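Local coordinates for protein probable tRNA pseudouridine synthase D (Methanosarcina mazei, PDB 1Z2Z) that probably isomerises uridine-13 of transfer RNA to pseudouridine, as a member of the TruD family of pseudouridine synthases, at residues L54-D58 against W59-H63; S103-E106 against K107-L110; M1-P4 against E5-Q9; R179-T182 against H183-G186; S275-Y278 against N279-C283. One frame throughout, in Å; residues are numbered along the deposited sequence.

Interaction 1: residues L54-D58 against W59-H63; sequences LTKRD and WDTHH
Two first torsions direct K56 and W59 where a strand gives way to a helix. K56 turns CG in between its own backbone N and carbonyl carbon (chi1 67°), which sends the lysine chain along the turn, while W59 keeps CG on the side of its backbone N (chi1 -89°), which swings the indole to a strand carbonyl. The backbone bend at D58 brings K56 CB and W59 CB to 3.9 Å. From there the lysine runs past the tryptophan at a slant; K56 CD lies 4.0 Å from W59 CB, and bends at chi3 and chi4 carry the end on toward the helix. There K56 CE lies beside W59 O as well as T61 OG1, the lysine and threonine side chains meeting at roughly a right angle. R57 O comes to the edge of the indole, near its plane, beside W59 CD1. Strand 49-57 is a member of the mixed sheet characteristic of pseudouridine synthases, and it passes into helix 61-72 through a tight turn in which D58 takes a left-handed helical backbone and D60 occupies the N-cap position. A long lysine suits this bend because its methylenes pack on the turn while its amine reaches other parts of the fold. K56 NZ is hydrogen-bonded to T91 OG1 and, weakly, to the backbone O of D86, the predicted nucleophile. Tryptophan joins a broad apolar surface to one polar N-H, which W59 NE1 gives to K111 O; the indole also touches I113 and L64.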
loop_
_atom_site.group_PDB
_atom_site.type_symbol
_atom_site.label_atom_id
_atom_site.label_comp_id
_atom_site.label_asym_id
_atom_site.label_seq_id
_atom_site.Cartn_x
_atom_site.Cartn_y
_atom_site.Cartn_z
ATOM N N LEU A 54 10.790 19.223 8.308
ATOM C CA LEU A 54 11.856 18.692 7.490
ATOM C C LEU A 54 11.501 18.740 6.008
ATOM O O LEU A 54 10.441 18.269 5.601
ATOM C CB LEU A 54 12.131 17.250 7.916
ATOM C CG LEU A 54 13.059 16.375 7.069
ATOM C CD1 LEU A 54 14.406 17.066 6.906
ATOM C CD2 LEU A 54 13.215 15.001 7.750
ATOM N N THR A 55 12.374 19.335 5.201
ATOM C CA THR A 55 12.144 19.409 3.764
ATOM C C THR A 55 13.373 18.784 3.178
ATOM O O THR A 55 14.477 19.250 3.417
ATOM C CB THR A 55 12.029 20.852 3.269
ATOM O OG1 THR A 55 11.048 21.555 4.050
ATOM C CG2 THR A 55 11.604 20.862 1.804
ATOM N N LYS A 56 13.185 17.714 2.424
ATOM C CA LYS A 56 14.316 17.021 1.860
ATOM C C LYS A 56 14.176 16.777 0.366
ATOM O O LYS A 56 13.076 16.620 -0.159
ATOM C CB LYS A 56 14.543 15.708 2.617
ATOM C CG LYS A 56 13.457 14.652 2.457
ATOM C CD LYS A 56 13.707 13.488 3.400
ATOM C CE LYS A 56 13.241 12.191 2.783
ATOM N NZ LYS A 56 11.931 12.372 2.124
ATOM N N ARG A 57 15.309 16.758 -0.320
ATOM C CA ARG A 57 15.309 16.562 -1.746
ATOM C C ARG A 57 16.159 15.365 -2.087
ATOM O O ARG A 57 17.372 15.357 -1.861
ATOM C CB ARG A 57 15.854 17.812 -2.432
ATOM C CG ARG A 57 15.938 17.698 -3.932
ATOM C CD ARG A 57 16.345 19.015 -4.596
ATOM N NE ARG A 57 16.330 18.900 -6.066
ATOM C CZ ARG A 57 17.137 18.106 -6.776
ATOM N NH1 ARG A 57 17.029 18.074 -8.097
ATOM N NH2 ARG A 57 18.061 17.357 -6.174
ATOM N N ASP A 58 15.516 14.337 -2.620
ATOM C CA ASP A 58 16.226 13.129 -3.006
ATOM C C ASP A 58 17.046 12.509 -1.862
ATOM O O ASP A 58 18.152 12.005 -2.075
ATOM C CB ASP A 58 17.134 13.432 -4.187
ATOM C CG ASP A 58 17.688 12.189 -4.806
ATOM O OD1 ASP A 58 18.687 12.281 -5.558
ATOM O OD2 ASP A 58 17.117 11.112 -4.537
ATOM N N TRP A 59 16.493 12.552 -0.651
ATOM C CA TRP A 59 17.148 11.984 0.524
ATOM C C TRP A 59 16.352 10.803 1.066
ATOM O O TRP A 59 15.129 10.762 0.962
ATOM C CB TRP A 59 17.243 13.003 1.655
ATOM C CG TRP A 59 18.448 13.879 1.670
ATOM C CD1 TRP A 59 18.617 15.050 0.993
ATOM C CD2 TRP A 59 19.594 13.734 2.517
ATOM N NE1 TRP A 59 19.787 15.654 1.378
ATOM C CE2 TRP A 59 20.408 14.872 2.304
ATOM C CE3 TRP A 59 20.010 12.761 3.430
ATOM C CZ2 TRP A 59 21.612 15.062 2.992
ATOM C CZ3 TRP A 59 21.201 12.946 4.107
ATOM C CH2 TRP A 59 21.996 14.093 3.881
ATOM N N ASP A 60 17.068 9.864 1.670
ATOM C CA ASP A 60 16.478 8.689 2.282
ATOM C C ASP A 60 16.392 8.992 3.772
ATOM O O ASP A 60 17.419 9.252 4.413
ATOM C CB ASP A 60 17.383 7.486 2.081
ATOM C CG ASP A 60 16.859 6.254 2.768
ATOM O OD1 ASP A 60 17.649 5.571 3.446
ATOM O OD2 ASP A 60 15.651 5.958 2.617
ATOM N N THR A 61 15.180 8.949 4.321
ATOM C CA THR A 61 14.948 9.233 5.737
ATOM C C THR A 61 15.911 8.539 6.693
ATOM O O THR A 61 16.449 9.165 7.609
ATOM C CB THR A 61 13.515 8.864 6.141
ATOM O OG1 THR A 61 12.589 9.528 5.270
ATOM C CG2 THR A 61 13.244 9.296 7.571
ATOM N N HIS A 62 16.139 7.248 6.505
ATOM C CA HIS A 62 17.045 6.599 7.415
ATOM C C HIS A 62 18.392 7.281 7.339
ATOM O O HIS A 62 18.991 7.604 8.375
ATOM C CB HIS A 62 17.171 5.113 7.121
ATOM C CG HIS A 62 16.149 4.275 7.834
ATOM N ND1 HIS A 62 14.932 4.777 8.258
ATOM C CD2 HIS A 62 16.137 2.957 8.152
ATOM C CE1 HIS A 62 14.219 3.806 8.801
ATOM N NE2 HIS A 62 14.928 2.692 8.747
ATOM N N HIS A 63 18.861 7.540 6.120
ATOM C CA HIS A 63 20.149 8.192 5.940
ATOM C C HIS A 63 20.220 9.581 6.600
ATOM O O HIS A 63 21.206 9.892 7.267
ATOM C CB HIS A 63 20.500 8.285 4.452
ATOM C CG HIS A 63 21.900 8.746 4.205
ATOM N ND1 HIS A 63 22.230 10.077 4.069
ATOM C CD2 HIS A 63 23.069 8.063 4.170
ATOM C CE1 HIS A 63 23.542 10.196 3.963
ATOM N NE2 HIS A 63 24.074 8.987 4.022
#

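Interaction 2: residues S103-E106 against K107-L110; sequences SEIE and KIHL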
loop_
_atom_site.group_PDB
_atom_site.type_symbol
_atom_site.label_atom_id
_atom_site.label_comp_id
_atom_site.label_asym_id
_atom_site.label_seq_id
_atom_site.Cartn_x
_atom_site.Cartn_y
_atom_site.Cartn_z
ATOM N N SER A 103 18.167 27.170 18.187
ATOM C CA SER A 103 19.413 27.758 17.690
ATOM C C SER A 103 20.414 26.754 17.106
ATOM O O SER A 103 21.184 27.087 16.194
ATOM C CB SER A 103 20.076 28.555 18.814
ATOM O OG SER A 103 20.105 27.802 20.018
ATOM N N GLU A 104 20.395 25.529 17.624
ATOM C CA GLU A 104 21.297 24.491 17.148
ATOM C C GLU A 104 20.976 24.051 15.743
ATOM O O GLU A 104 21.872 23.701 14.969
ATOM C CB GLU A 104 21.205 23.235 17.996
ATOM C CG GLU A 104 21.531 23.333 19.449
ATOM C CD GLU A 104 21.682 21.950 20.017
ATOM O OE1 GLU A 104 22.509 21.179 19.490
ATOM O OE2 GLU A 104 20.965 21.620 20.970
ATOM N N ILE A 105 19.687 24.006 15.430
ATOM C CA ILE A 105 19.284 23.555 14.106
ATOM C C ILE A 105 19.317 24.681 13.090
ATOM O O ILE A 105 19.146 24.458 11.895
ATOM C CB ILE A 105 17.873 22.888 14.131
ATOM C CG1 ILE A 105 16.905 23.738 14.941
ATOM C CG2 ILE A 105 17.979 21.473 14.677
ATOM C CD1 ILE A 105 15.575 23.061 15.227
ATOM N N GLU A 106 19.572 25.889 13.564
ATOM C CA GLU A 106 19.634 27.031 12.676
ATOM C C GLU A 106 21.042 27.132 12.078
ATOM O O GLU A 106 21.268 27.894 11.145
ATOM C CB GLU A 106 19.286 28.296 13.457
ATOM C CG GLU A 106 18.038 29.013 12.950
ATOM C CD GLU A 106 18.213 29.554 11.526
ATOM O OE1 GLU A 106 17.376 30.394 11.099
ATOM O OE2 GLU A 106 19.183 29.135 10.837
ATOM N N LYS A 107 21.962 26.326 12.611
ATOM C CA LYS A 107 23.359 26.294 12.191
ATOM C C LYS A 107 23.711 25.051 11.363
ATOM O O LYS A 107 24.849 24.884 10.914
ATOM C CB LYS A 107 24.261 26.371 13.431
ATOM C CG LYS A 107 25.717 26.626 13.118
ATOM C CD LYS A 107 26.541 27.067 14.324
ATOM C CE LYS A 107 27.712 27.936 13.848
ATOM N NZ LYS A 107 27.218 29.245 13.327
ATOM N N ILE A 108 22.727 24.176 11.174
ATOM C CA ILE A 108 22.897 22.954 10.390
ATOM C C ILE A 108 22.450 23.281 8.976
ATOM O O ILE A 108 21.312 23.703 8.751
ATOM C CB ILE A 108 22.014 21.811 10.927
ATOM C CG1 ILE A 108 22.418 21.461 12.357
ATOM C CG2 ILE A 108 22.137 20.593 10.043
ATOM C CD1 ILE A 108 21.576 20.368 12.970
ATOM N N HIS A 109 23.352 23.096 8.024
ATOM C CA HIS A 109 23.055 23.383 6.626
ATOM C C HIS A 109 23.503 22.205 5.791
ATOM O O HIS A 109 24.650 22.150 5.353
ATOM C CB HIS A 109 23.795 24.645 6.174
ATOM C CG HIS A 109 23.463 25.856 6.989
ATOM N ND1 HIS A 109 22.256 26.519 6.880
ATOM C CD2 HIS A 109 24.153 26.492 7.966
ATOM C CE1 HIS A 109 22.220 27.507 7.755
ATOM N NE2 HIS A 109 23.358 27.515 8.428
ATOM N N LEU A 110 22.602 21.248 5.595
ATOM C CA LEU A 110 22.917 20.080 4.796
ATOM C C LEU A 110 22.467 20.327 3.365
ATOM O O LEU A 110 21.607 21.166 3.119
ATOM C CB LEU A 110 22.238 18.855 5.381
ATOM C CG LEU A 110 23.016 18.319 6.588
ATOM C CD1 LEU A 110 22.099 17.482 7.473
ATOM C CD2 LEU A 110 24.203 17.499 6.089
#
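I108 folds back over the end of helix 102-105, laying CG1 3.5 Å from E104 O and CD1 4.1 Å from I105 CA. Its chain stays on the side of its own backbone N (chi1 -62°), which points CD1 back along the preceding turn. The branch of I105 that answers is the methyl CG2, 4.1 Å from I108 CD1, and the two side chains slant past one another. Beta-branched aliphatic residues fit both places: I105 also packs on L50, V52 and V117 of neighbouring strands, and I108 on L115. On the outer surface H109 swings its ring back toward the turn, with NE2 3.4 Å from E106 O but at an angle too poor for a hydrogen bond. The carboxylate of E106 stays further off, E106 OE2 lying 5.1 Å from H109 NE2. E104 OE2 accepts a hydrogen bond from D101 N, just before the helix. Within the turn itself, the bond from E106 N to S103 O is weak at 3.3 Å. The contact between the two halves of the turn therefore rests on aliphatic packing and van der Waals approach to backbone carbonyls, without a polar bond between them.

Interaction 3: residues M1-P4 against E5-Q9; sequences MEVP and EIEKQ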
loop_
_atom_site.group_PDB
_atom_site.type_symbol
_atom_site.label_atom_id
_atom_site.label_comp_id
_atom_site.label_asym_id
_atom_site.label_seq_id
_atom_site.Cartn_x
_atom_site.Cartn_y
_atom_site.Cartn_z
HETATM N N MSE A 1 -9.635 -3.727 -22.672
HETATM C CA MSE A 1 -8.241 -3.186 -22.613
HETATM C C MSE A 1 -7.180 -4.217 -22.249
HETATM O O MSE A 1 -7.429 -5.427 -22.261
HETATM C CB MSE A 1 -8.150 -2.014 -21.624
HETATM C CG MSE A 1 -8.311 -0.640 -22.266
HETATM SE SE MSE A 1 -7.947 0.840 -21.045
HETATM C CE MSE A 1 -5.999 0.750 -21.021
ATOM N N GLU A 2 -5.992 -3.709 -21.921
ATOM C CA GLU A 2 -4.837 -4.531 -21.558
ATOM C C GLU A 2 -4.222 -4.149 -20.200
ATOM O O GLU A 2 -3.947 -2.975 -19.937
ATOM C CB GLU A 2 -3.770 -4.425 -22.660
ATOM C CG GLU A 2 -4.144 -5.101 -23.984
ATOM C CD GLU A 2 -4.041 -6.624 -23.927
ATOM O OE1 GLU A 2 -4.615 -7.228 -22.992
ATOM O OE2 GLU A 2 -3.391 -7.216 -24.822
ATOM N N VAL A 3 -4.011 -5.157 -19.354
ATOM C CA VAL A 3 -3.426 -4.982 -18.017
ATOM C C VAL A 3 -2.224 -5.907 -17.810
ATOM O O VAL A 3 -2.275 -7.102 -18.128
ATOM C CB VAL A 3 -4.462 -5.268 -16.893
ATOM C CG1 VAL A 3 -3.768 -5.346 -15.532
ATOM C CG2 VAL A 3 -5.520 -4.180 -16.876
ATOM N N PRO A 4 -1.131 -5.364 -17.246
ATOM C CA PRO A 4 0.069 -6.165 -17.015
ATOM C C PRO A 4 -0.175 -7.397 -16.180
ATOM O O PRO A 4 -0.954 -7.383 -15.222
ATOM C CB PRO A 4 1.026 -5.181 -16.350
ATOM C CG PRO A 4 0.124 -4.214 -15.688
ATOM C CD PRO A 4 -0.968 -4.010 -16.691
ATOM N N GLU A 5 0.489 -8.473 -16.573
ATOM C CA GLU A 5 0.385 -9.733 -15.866
ATOM C C GLU A 5 0.717 -9.529 -14.397
ATOM O O GLU A 5 0.101 -10.136 -13.525
ATOM C CB GLU A 5 1.353 -10.746 -16.472
ATOM C CG GLU A 5 0.793 -11.493 -17.658
ATOM C CD GLU A 5 -0.373 -12.373 -17.273
ATOM O OE1 GLU A 5 -1.535 -11.965 -17.501
ATOM O OE2 GLU A 5 -0.119 -13.470 -16.731
ATOM N N ILE A 6 1.691 -8.666 -14.130
ATOM C CA ILE A 6 2.108 -8.404 -12.765
ATOM C C ILE A 6 0.935 -8.067 -11.865
ATOM O O ILE A 6 0.834 -8.582 -10.753
ATOM C CB ILE A 6 3.179 -7.282 -12.720
ATOM C CG1 ILE A 6 4.496 -7.848 -13.224
ATOM C CG2 ILE A 6 3.382 -6.772 -11.301
ATOM C CD1 ILE A 6 4.819 -9.209 -12.627
ATOM N N GLU A 7 0.044 -7.220 -12.359
ATOM C CA GLU A 7 -1.131 -6.823 -11.603
ATOM C C GLU A 7 -2.251 -7.887 -11.634
ATOM O O GLU A 7 -3.065 -7.963 -10.717
ATOM C CB GLU A 7 -1.646 -5.464 -12.111
ATOM C CG GLU A 7 -0.813 -4.262 -11.643
ATOM C CD GLU A 7 -1.278 -2.936 -12.236
ATOM O OE1 GLU A 7 -0.842 -1.867 -11.748
ATOM O OE2 GLU A 7 -2.074 -2.963 -13.198
ATOM N N LYS A 8 -2.295 -8.718 -12.667
ATOM C CA LYS A 8 -3.334 -9.738 -12.721
ATOM C C LYS A 8 -2.973 -10.873 -11.772
ATOM O O LYS A 8 -3.847 -11.600 -11.303
ATOM C CB LYS A 8 -3.498 -10.272 -14.151
ATOM C CG LYS A 8 -3.850 -9.193 -15.171
ATOM C CD LYS A 8 -3.569 -9.628 -16.617
ATOM C CE LYS A 8 -4.830 -10.078 -17.346
ATOM N NZ LYS A 8 -4.559 -10.422 -18.771
ATOM N N GLN A 9 -1.684 -11.010 -11.477
ATOM C CA GLN A 9 -1.202 -12.070 -10.591
ATOM C C GLN A 9 -1.479 -11.776 -9.124
ATOM O O GLN A 9 -1.129 -12.568 -8.241
ATOM C CB GLN A 9 0.290 -12.281 -10.786
ATOM C CG GLN A 9 0.649 -12.794 -12.153
ATOM C CD GLN A 9 2.124 -12.631 -12.446
ATOM O OE1 GLN A 9 2.630 -13.124 -13.458
ATOM N NE2 GLN A 9 2.827 -11.928 -11.560
#
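V3 and E7 meet at about a right angle, and P4 lies aslant the same glutamate, so that two apolar residues lie against the carboxylate of E7. V3 CG1 comes 3.7 Å from E7 OE2, and P4 CG approaches that same oxygen to 3.5 Å. E7 runs extended beyond CG, which carries its OE2 past the proline to a salt bridge with R427 NH1 in helix 423-430; the charge is thus met outside the turn. K8 packs against the same valine methyl, its CG passing obliquely 3.9 Å from V3 CG1, and a bend at chi3 (100°) leads the amine back toward E5. The ion pair of K8 NZ with E5 OE1 is long, 3.6 Å. Beneath these side chains P4 O accepts the N-H of K8 at 3.2 Å, and more weakly that of E7. Proline suits the entry, for it brings no N-H that would need a partner and holds the chain extended ahead of the turn. E5, at the first position of the helix, would probably be favoured near its N-terminal end. This is the pattern of an alpha-helical first turn, with P4 at the N-cap of short helix 5-8.

Interaction 4: residues R179-T182 against H183-G186; sequences RPVT and HLVG
T182 O is gripped by two backbone donors, V185 N and G186 N, where the chain winds into helix 182-191. G186 N reaches it at 2.8 Å with an N-H...O angle of 161°, the regular bond to the fourth residue on. V185 N bonds to the same oxygen from well above the carbonyl plane. That N-H is shared, since V185 N also bonds to V181 O at 2.8 Å, and V181 O takes a further weak bond from L184 N. V181 is the N-cap residue, and just before it P180 forms the centre of an inverse gamma turn, closed by a weak bond from V181 N to R179 O.

Side chains follow this winding. V181 CG1 meets L184 CD1 at 3.8 Å, the valine and leucine crossing at about a right angle, and the same leucine methyl lies 3.6 Å from P180 O. H183 sets CG between its own backbone N and carbonyl carbon (chi1 67°), which turns the ring back toward the loop, with NE2 3.6 Å from P180 O. L184 CG rests over one face of that imidazole, offset toward its rim. Threonine suits a helix start because its hydroxyl can take a partner beyond the turn: T182 OG1 bonds to F175 O, and the ring of F175 meets that of H183 nearly perpendicularly. Helix 194-202 packs against this first turn through L200, on L184 and V185, and A197, on V185, while the loop residue F206 lies against P180 and V181.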
loop_
_atom_site.group_PDB
_atom_site.type_symbol
_atom_site.label_atom_id
_atom_site.label_comp_id
_atom_site.label_asym_id
_atom_site.label_seq_id
_atom_site.Cartn_x
_atom_site.Cartn_y
_atom_site.Cartn_z
ATOM N N ARG A 179 9.891 -8.448 -3.411
ATOM C CA ARG A 179 9.369 -9.640 -4.045
ATOM C C ARG A 179 7.963 -9.893 -3.521
ATOM O O ARG A 179 7.781 -10.233 -2.352
ATOM C CB ARG A 179 10.280 -10.811 -3.717
ATOM C CG ARG A 179 9.878 -12.097 -4.354
ATOM C CD ARG A 179 10.803 -13.177 -3.877
ATOM N NE ARG A 179 10.718 -13.318 -2.431
ATOM C CZ ARG A 179 11.354 -14.250 -1.734
ATOM N NH1 ARG A 179 12.132 -15.122 -2.357
ATOM N NH2 ARG A 179 11.193 -14.321 -0.417
ATOM N N PRO A 180 6.946 -9.705 -4.378
ATOM C CA PRO A 180 5.546 -9.916 -3.993
ATOM C C PRO A 180 5.180 -11.395 -3.943
ATOM O O PRO A 180 4.659 -11.941 -4.908
ATOM C CB PRO A 180 4.782 -9.168 -5.080
ATOM C CG PRO A 180 5.639 -9.398 -6.288
ATOM C CD PRO A 180 7.036 -9.160 -5.746
ATOM N N VAL A 181 5.452 -12.036 -2.811
ATOM C CA VAL A 181 5.165 -13.458 -2.649
ATOM C C VAL A 181 4.236 -13.753 -1.475
ATOM O O VAL A 181 3.798 -14.888 -1.286
ATOM C CB VAL A 181 6.463 -14.263 -2.440
ATOM C CG1 VAL A 181 7.186 -14.422 -3.743
ATOM C CG2 VAL A 181 7.341 -13.556 -1.436
ATOM N N THR A 182 3.931 -12.737 -0.683
ATOM C CA THR A 182 3.066 -12.946 0.463
ATOM C C THR A 182 1.830 -13.755 0.073
ATOM O O THR A 182 1.684 -14.903 0.498
ATOM C CB THR A 182 2.672 -11.606 1.086
ATOM O OG1 THR A 182 2.042 -10.775 0.102
ATOM C CG2 THR A 182 3.916 -10.904 1.601
ATOM N N HIS A 183 0.971 -13.171 -0.760
ATOM C CA HIS A 183 -0.247 -13.828 -1.229
ATOM C C HIS A 183 0.029 -15.217 -1.778
ATOM O O HIS A 183 -0.805 -16.115 -1.675
ATOM C CB HIS A 183 -0.935 -12.978 -2.308
ATOM C CG HIS A 183 -0.165 -12.864 -3.593
ATOM N ND1 HIS A 183 -0.468 -13.612 -4.710
ATOM C CD2 HIS A 183 0.852 -12.047 -3.954
ATOM C CE1 HIS A 183 0.325 -13.256 -5.706
ATOM N NE2 HIS A 183 1.135 -12.307 -5.273
ATOM N N LEU A 184 1.203 -15.393 -2.363
ATOM C CA LEU A 184 1.568 -16.686 -2.919
ATOM C C LEU A 184 1.832 -17.680 -1.801
ATOM O O LEU A 184 1.643 -18.881 -1.972
ATOM C CB LEU A 184 2.817 -16.548 -3.792
ATOM C CG LEU A 184 2.681 -15.624 -5.009
ATOM C CD1 LEU A 184 4.050 -15.412 -5.634
ATOM C CD2 LEU A 184 1.712 -16.231 -6.013
ATOM N N VAL A 185 2.264 -17.175 -0.652
ATOM C CA VAL A 185 2.556 -18.032 0.485
ATOM C C VAL A 185 1.287 -18.295 1.289
ATOM O O VAL A 185 1.054 -19.411 1.755
ATOM C CB VAL A 185 3.625 -17.383 1.386
ATOM C CG1 VAL A 185 3.921 -18.267 2.583
ATOM C CG2 VAL A 185 4.890 -17.148 0.580
ATOM N N GLY A 186 0.468 -17.258 1.436
ATOM C CA GLY A 186 -0.769 -17.388 2.178
ATOM C C GLY A 186 -1.730 -18.345 1.500
ATOM O O GLY A 186 -2.620 -18.912 2.135
#

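Interaction 5: residues S275-Y278 against N279-C283; sequences SYIY and NIILC
I280 CD1 sits over one face of the Y276 ring, 3.8 Å from its centroid and 26° off the normal, a CH-pi contact shifted toward the ring's rim at CE2 and CZ. The tyrosine holds CG anti to its backbone N (chi1 170°), which lays its ring beside the following turn. Two more pairs repeat the four-residue step. I277 CG2 meets I281 CD1 obliquely at 3.7 Å, and Y278 lies alongside L282, both pointing the same way, with L282 CD1 3.5 Å from Y278 OH. Beneath them runs the ladder of alpha-helical bonds, I280 N to Y276 O at 3.2 Å and I281 N to I277 O at 3.0 Å being nearly straight. L282 N reaches Y278 O as well. Further out, Y278 OH hydrogen-bonds with the carbonyls E387 O and N168 O, its single proton serving one of them or shared between the two, while its ring packs edge-to-face with F170. S275, small enough for a buried flank, returns its hydroxyl to H271 O of the same helix. Helix 263-287 thus has helix 352-363 against its isoleucines, through V360 and L361, and F169 and F170 from a loop against N279, C283, S275 and Y278.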
loop_
_atom_site.group_PDB
_atom_site.type_symbol
_atom_site.label_atom_id
_atom_site.label_comp_id
_atom_site.label_asym_id
_atom_site.label_seq_id
_atom_site.Cartn_x
_atom_site.Cartn_y
_atom_site.Cartn_z
ATOM N N SER A 275 -5.914 -10.136 0.717
ATOM C CA SER A 275 -5.903 -8.926 -0.084
ATOM C C SER A 275 -6.072 -9.339 -1.544
ATOM O O SER A 275 -6.732 -8.655 -2.319
ATOM C CB SER A 275 -4.591 -8.179 0.151
ATOM O OG SER A 275 -4.506 -7.801 1.514
ATOM N N TYR A 276 -5.492 -10.477 -1.901
ATOM C CA TYR A 276 -5.597 -10.986 -3.253
ATOM C C TYR A 276 -7.066 -11.190 -3.613
ATOM O O TYR A 276 -7.586 -10.603 -4.571
ATOM C CB TYR A 276 -4.866 -12.310 -3.346
ATOM C CG TYR A 276 -5.097 -13.048 -4.630
ATOM C CD1 TYR A 276 -4.574 -12.583 -5.834
ATOM C CD2 TYR A 276 -5.817 -14.241 -4.641
ATOM C CE1 TYR A 276 -4.758 -13.300 -7.014
ATOM C CE2 TYR A 276 -6.005 -14.959 -5.814
ATOM C CZ TYR A 276 -5.474 -14.487 -6.992
ATOM O OH TYR A 276 -5.664 -15.217 -8.142
ATOM N N ILE A 277 -7.729 -12.034 -2.825
ATOM C CA ILE A 277 -9.134 -12.342 -3.038
ATOM C C ILE A 277 -9.954 -11.059 -3.042
ATOM O O ILE A 277 -10.865 -10.877 -3.860
ATOM C CB ILE A 277 -9.635 -13.303 -1.949
ATOM C CG1 ILE A 277 -8.911 -14.651 -2.110
ATOM C CG2 ILE A 277 -11.152 -13.440 -2.036
ATOM C CD1 ILE A 277 -8.980 -15.604 -0.911
ATOM N N TYR A 278 -9.604 -10.153 -2.145
ATOM C CA TYR A 278 -10.311 -8.897 -2.073
ATOM C C TYR A 278 -10.221 -8.111 -3.400
ATOM O O TYR A 278 -11.198 -7.498 -3.835
ATOM C CB TYR A 278 -9.775 -8.084 -0.893
ATOM C CG TYR A 278 -10.153 -6.642 -0.953
ATOM C CD1 TYR A 278 -9.458 -5.760 -1.761
ATOM C CD2 TYR A 278 -11.207 -6.152 -0.208
ATOM C CE1 TYR A 278 -9.801 -4.424 -1.823
ATOM C CE2 TYR A 278 -11.560 -4.817 -0.258
ATOM C CZ TYR A 278 -10.848 -3.958 -1.067
ATOM O OH TYR A 278 -11.176 -2.621 -1.093
ATOM N N ASN A 279 -9.060 -8.135 -4.048
ATOM C CA ASN A 279 -8.884 -7.427 -5.320
ATOM C C ASN A 279 -9.808 -8.000 -6.374
ATOM O O ASN A 279 -10.560 -7.277 -7.022
ATOM C CB ASN A 279 -7.438 -7.557 -5.811
ATOM C CG ASN A 279 -6.502 -6.585 -5.132
ATOM O OD1 ASN A 279 -5.352 -6.918 -4.843
ATOM N ND2 ASN A 279 -6.980 -5.373 -4.887
ATOM N N ILE A 280 -9.726 -9.308 -6.558
ATOM C CA ILE A 280 -10.567 -9.984 -7.534
ATOM C C ILE A 280 -12.002 -9.521 -7.340
ATOM O O ILE A 280 -12.623 -8.995 -8.266
ATOM C CB ILE A 280 -10.498 -11.493 -7.335
ATOM C CG1 ILE A 280 -9.030 -11.924 -7.312
ATOM C CG2 ILE A 280 -11.228 -12.195 -8.440
ATOM C CD1 ILE A 280 -8.842 -13.386 -7.117
ATOM N N ILE A 281 -12.510 -9.707 -6.118
ATOM C CA ILE A 281 -13.875 -9.328 -5.770
ATOM C C ILE A 281 -14.225 -7.905 -6.176
ATOM O O ILE A 281 -15.274 -7.664 -6.776
ATOM C CB ILE A 281 -14.125 -9.479 -4.257
ATOM C CG1 ILE A 281 -14.178 -10.966 -3.888
ATOM C CG2 ILE A 281 -15.424 -8.764 -3.857
ATOM C CD1 ILE A 281 -14.151 -11.245 -2.401
ATOM N N LEU A 282 -13.349 -6.968 -5.849
ATOM C CA LEU A 282 -13.576 -5.569 -6.173
ATOM C C LEU A 282 -13.739 -5.348 -7.674
ATOM O O LEU A 282 -14.465 -4.443 -8.106
ATOM C CB LEU A 282 -12.417 -4.727 -5.663
ATOM C CG LEU A 282 -12.847 -3.360 -5.138
ATOM C CD1 LEU A 282 -11.616 -2.639 -4.604
ATOM C CD2 LEU A 282 -13.532 -2.543 -6.232
ATOM N N CYS A 283 -13.057 -6.181 -8.459
ATOM C CA CYS A 283 -13.088 -6.116 -9.920
ATOM C C CYS A 283 -14.388 -6.676 -10.446
ATOM O O CYS A 283 -15.130 -6.008 -11.169
ATOM C CB CYS A 283 -11.937 -6.937 -10.505
ATOM S SG CYS A 283 -10.288 -6.266 -10.235
#

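How the interactions relate
Along the chain the order is interaction 3, 1, 2, 4, 5, yet in space they form two groups. Interactions 3, 4 and 5 have centres about 14 to 17 Å apart and touch one another: Q9 O packs against H183 CE1, and H183 CB against Y276 CB. Q9, just after helix 5-8, thereby joins the N-terminal segment to helices 182-191 and 263-287. Interactions 1 and 2 have centres about 16 Å apart; interaction 1 sits at the end of strand 49-57, and interaction 2 on the helix and loop leading to strand 113-121, the next strand beside it. Interaction 1 alone lies near the predicted nucleophile, so the others are probably structural packing.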